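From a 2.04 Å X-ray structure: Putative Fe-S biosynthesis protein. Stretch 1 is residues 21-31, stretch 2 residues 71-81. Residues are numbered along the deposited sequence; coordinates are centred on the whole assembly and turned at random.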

# COMPACT_ATOMS: atom_id res chain seq x y z
N ILE A 21 10.75 4.97 1.47
CA ILE A 21 9.87 4.58 0.38
C ILE A 21 8.74 5.57 0.07
O ILE A 21 7.91 5.30 -0.79
CB ILE A 21 9.21 3.22 0.68
CG1 ILE A 21 8.41 3.31 1.98
CG2 ILE A 21 10.28 2.13 0.76
CD1 ILE A 21 7.35 2.25 2.12
N LEU A 22 8.73 6.72 0.75
CA LEU A 22 7.68 7.72 0.54
C LEU A 22 7.69 8.31 -0.87
O LEU A 22 6.66 8.76 -1.38
CB LEU A 22 7.82 8.84 1.58
CG LEU A 22 6.75 9.94 1.56
CD1 LEU A 22 5.37 9.35 1.82
CD2 LEU A 22 7.10 10.98 2.60
N ASP A 23 8.86 8.30 -1.49
CA ASP A 23 9.07 8.84 -2.82
C ASP A 23 8.91 7.78 -3.91
O ASP A 23 9.07 8.07 -5.09
CB ASP A 23 10.49 9.41 -2.90
CG ASP A 23 11.56 8.33 -2.75
OD1 ASP A 23 11.57 7.61 -1.71
OD2 ASP A 23 12.38 8.18 -3.69
N LYS A 24 8.60 6.56 -3.50
CA LYS A 24 8.47 5.45 -4.44
C LYS A 24 7.07 5.28 -5.01
O LYS A 24 6.12 5.95 -4.61
CB LYS A 24 8.86 4.15 -3.74
CG LYS A 24 10.27 4.13 -3.15
CD LYS A 24 11.32 4.05 -4.23
CE LYS A 24 12.69 3.80 -3.63
NZ LYS A 24 13.72 3.79 -4.70
N ILE A 25 6.96 4.34 -5.95
CA ILE A 25 5.67 4.02 -6.53
C ILE A 25 5.07 3.09 -5.48
O ILE A 25 5.64 2.05 -5.16
CB ILE A 25 5.82 3.25 -7.86
CG1 ILE A 25 6.55 4.12 -8.88
CG2 ILE A 25 4.45 2.81 -8.36
CD1 ILE A 25 5.89 5.48 -9.14
N LEU A 26 3.93 3.48 -4.91
CA LEU A 26 3.30 2.65 -3.89
C LEU A 26 2.04 1.99 -4.42
O LEU A 26 1.26 2.61 -5.14
CB LEU A 26 2.96 3.48 -2.65
CG LEU A 26 4.14 4.17 -1.98
CD1 LEU A 26 3.64 4.97 -0.79
CD2 LEU A 26 5.18 3.12 -1.54
N ILE A 27 1.86 0.73 -4.06
CA ILE A 27 0.71 -0.05 -4.48
C ILE A 27 -0.00 -0.59 -3.25
O ILE A 27 0.56 -1.39 -2.50
CB ILE A 27 1.14 -1.23 -5.37
CG1 ILE A 27 1.84 -0.71 -6.62
CG2 ILE A 27 -0.06 -2.10 -5.70
CD1 ILE A 27 2.51 -1.80 -7.45
N LEU A 28 -1.24 -0.14 -3.04
CA LEU A 28 -2.03 -0.60 -1.91
C LEU A 28 -2.95 -1.70 -2.42
O LEU A 28 -3.71 -1.50 -3.36
CB LEU A 28 -2.86 0.55 -1.34
CG LEU A 28 -3.90 0.24 -0.24
CD1 LEU A 28 -3.20 -0.36 0.98
CD2 LEU A 28 -4.64 1.54 0.14
N ILE A 29 -2.87 -2.88 -1.81
CA ILE A 29 -3.71 -3.98 -2.25
C ILE A 29 -4.12 -4.86 -1.09
O ILE A 29 -3.57 -4.76 0.01
CB ILE A 29 -2.97 -4.86 -3.27
CG1 ILE A 29 -1.70 -5.41 -2.63
CG2 ILE A 29 -2.64 -4.04 -4.51
CD1 ILE A 29 -1.02 -6.46 -3.45
N THR A 30 -5.10 -5.72 -1.35
CA THR A 30 -5.56 -6.66 -0.33
C THR A 30 -4.58 -7.80 -0.49
O THR A 30 -4.03 -8.01 -1.57
CB THR A 30 -6.97 -7.21 -0.63
OG1 THR A 30 -6.90 -8.04 -1.80
CG2 THR A 30 -7.95 -6.09 -0.88
N ASP A 31 -4.34 -8.54 0.58
CA ASP A 31 -3.42 -9.65 0.49
C ASP A 31 -4.15 -10.90 0.94
O ASP A 31 -4.14 -11.22 2.12
CB ASP A 31 -2.20 -9.39 1.39
CG ASP A 31 -1.09 -10.38 1.14
OD1 ASP A 31 -1.34 -11.39 0.44
OD2 ASP A 31 0.03 -10.15 1.64
N ASN A 71 1.36 14.34 -2.54
CA ASN A 71 2.30 14.03 -3.61
C ASN A 71 2.83 12.61 -3.56
O ASN A 71 3.97 12.36 -3.94
CB ASN A 71 3.47 15.01 -3.57
CG ASN A 71 3.02 16.43 -3.66
OD1 ASN A 71 2.53 16.87 -4.71
ND2 ASN A 71 3.14 17.17 -2.57
N VAL A 72 2.01 11.69 -3.08
CA VAL A 72 2.40 10.30 -3.00
C VAL A 72 1.91 9.59 -4.25
O VAL A 72 0.73 9.70 -4.62
CB VAL A 72 1.80 9.63 -1.74
CG1 VAL A 72 2.16 8.15 -1.71
CG2 VAL A 72 2.32 10.33 -0.49
N LYS A 73 2.80 8.87 -4.91
CA LYS A 73 2.43 8.13 -6.11
C LYS A 73 1.93 6.76 -5.66
O LYS A 73 2.69 5.79 -5.64
CB LYS A 73 3.64 7.99 -7.03
CG LYS A 73 4.21 9.33 -7.46
CD LYS A 73 5.49 9.17 -8.25
CE LYS A 73 5.97 10.51 -8.77
NZ LYS A 73 7.26 10.38 -9.51
N ILE A 74 0.66 6.70 -5.28
CA ILE A 74 0.05 5.46 -4.80
C ILE A 74 -1.03 4.95 -5.74
O ILE A 74 -1.88 5.70 -6.20
CB ILE A 74 -0.53 5.66 -3.36
CG1 ILE A 74 -1.23 4.38 -2.90
CG2 ILE A 74 -1.48 6.86 -3.32
CD1 ILE A 74 -1.56 4.36 -1.41
N TYR A 75 -0.98 3.65 -6.02
CA TYR A 75 -1.90 3.00 -6.95
C TYR A 75 -2.59 1.77 -6.38
O TYR A 75 -2.28 1.31 -5.28
CB TYR A 75 -1.14 2.56 -8.20
CG TYR A 75 -0.52 3.68 -8.99
CD1 TYR A 75 -1.09 4.10 -10.19
CD2 TYR A 75 0.64 4.32 -8.55
CE1 TYR A 75 -0.52 5.12 -10.94
CE2 TYR A 75 1.22 5.36 -9.30
CZ TYR A 75 0.63 5.75 -10.50
OH TYR A 75 1.18 6.77 -11.26
N THR A 76 -3.52 1.23 -7.16
CA THR A 76 -4.25 0.02 -6.82
C THR A 76 -4.85 -0.55 -8.11
O THR A 76 -4.59 -0.02 -9.19
CB THR A 76 -5.37 0.28 -5.79
OG1 THR A 76 -5.80 -0.96 -5.23
CG2 THR A 76 -6.56 0.97 -6.44
N SER A 77 -5.63 -1.62 -8.00
CA SER A 77 -6.24 -2.22 -9.18
C SER A 77 -7.76 -2.19 -9.09
O SER A 77 -8.32 -1.88 -8.04
CB SER A 77 -5.75 -3.67 -9.37
OG SER A 77 -6.17 -4.52 -8.32
N ASP A 78 -8.42 -2.51 -10.19
CA ASP A 78 -9.88 -2.50 -10.19
C ASP A 78 -10.40 -3.53 -9.20
O ASP A 78 -11.40 -3.32 -8.53
CB ASP A 78 -10.40 -2.74 -11.61
CG ASP A 78 -10.29 -1.48 -12.47
OD1 ASP A 78 -10.72 -0.41 -11.99
OD2 ASP A 78 -9.77 -1.55 -13.62
N PHE A 79 -9.68 -4.64 -9.07
CA PHE A 79 -10.09 -5.67 -8.13
C PHE A 79 -9.92 -5.22 -6.68
O PHE A 79 -10.81 -5.40 -5.85
CB PHE A 79 -9.25 -6.93 -8.33
CG PHE A 79 -9.46 -7.95 -7.25
CD1 PHE A 79 -10.68 -8.63 -7.15
CD2 PHE A 79 -8.46 -8.23 -6.33
CE1 PHE A 79 -10.90 -9.56 -6.13
CE2 PHE A 79 -8.66 -9.16 -5.30
CZ PHE A 79 -9.88 -9.83 -5.21
N ASP A 80 -8.75 -4.68 -6.38
CA ASP A 80 -8.45 -4.24 -5.02
C ASP A 80 -9.25 -3.03 -4.55
O ASP A 80 -9.49 -2.88 -3.36
CB ASP A 80 -6.94 -3.95 -4.88
CG ASP A 80 -6.10 -5.21 -4.94
OD1 ASP A 80 -6.17 -6.04 -4.01
OD2 ASP A 80 -5.35 -5.37 -5.94
N LYS A 81 -9.69 -2.18 -5.47
CA LYS A 81 -10.44 -0.99 -5.05
C LYS A 81 -11.82 -1.29 -4.46
O LYS A 81 -12.37 -0.47 -3.73
CB LYS A 81 -10.58 0.00 -6.21
CG LYS A 81 -11.41 -0.51 -7.36
CD LYS A 81 -11.52 0.50 -8.49
CE LYS A 81 -12.45 -0.06 -9.57
NZ LYS A 81 -12.49 0.76 -10.80
O HOH W 1 5.44 8.50 -3.89
O HOH W 2 6.68 10.48 -4.89

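The parallel pairing of these strands ends in side chains: where the backbone ladder stops, Thr76 and Asp80 continue the bonding to stretch 1. Thr76 OG1 donates to Leu28 O (2.9 Å), and Asp80 OD1 accepts from both Thr30 N (2.9 Å) and Thr30 OG1 (3.1 Å). Aspartate suits this buried place because both its carboxylate oxygens accept hydrogen bonds: OD2 takes one from Ser77 OG (2.7 Å), while Ser77, at the N-cap, accepts from Asp80 N through its OG (3.2 Å). One residue thus ties the start of a weakly bonded helix to the strand's end.

Before that, the ladder is conventional and tight. Leu26 N donates to Lys73 O (2.7 Å), Tyr75 N to Leu26 O (2.6 Å) and Leu28 N to Tyr75 O (2.9 Å). At the entrance, a water accepts from Lys73 N (2.9 Å) and lies 2.7 Å from Lys24 O, bridging the stretches.

The two faces differ. Leu26 and Ile74 share one, with CB to CB at 4.2 Å; Leu26 CD1 also packs on Val72 CG1 (3.6 Å), and branched aliphatics fill this buried side. On the other, Ile25 CG2 meets Tyr75 CD2 (4.1 Å), and Ile25 CD1 lies 3.8 Å from Lys73 CD, the lysine lending its aliphatic stem while its end leads away.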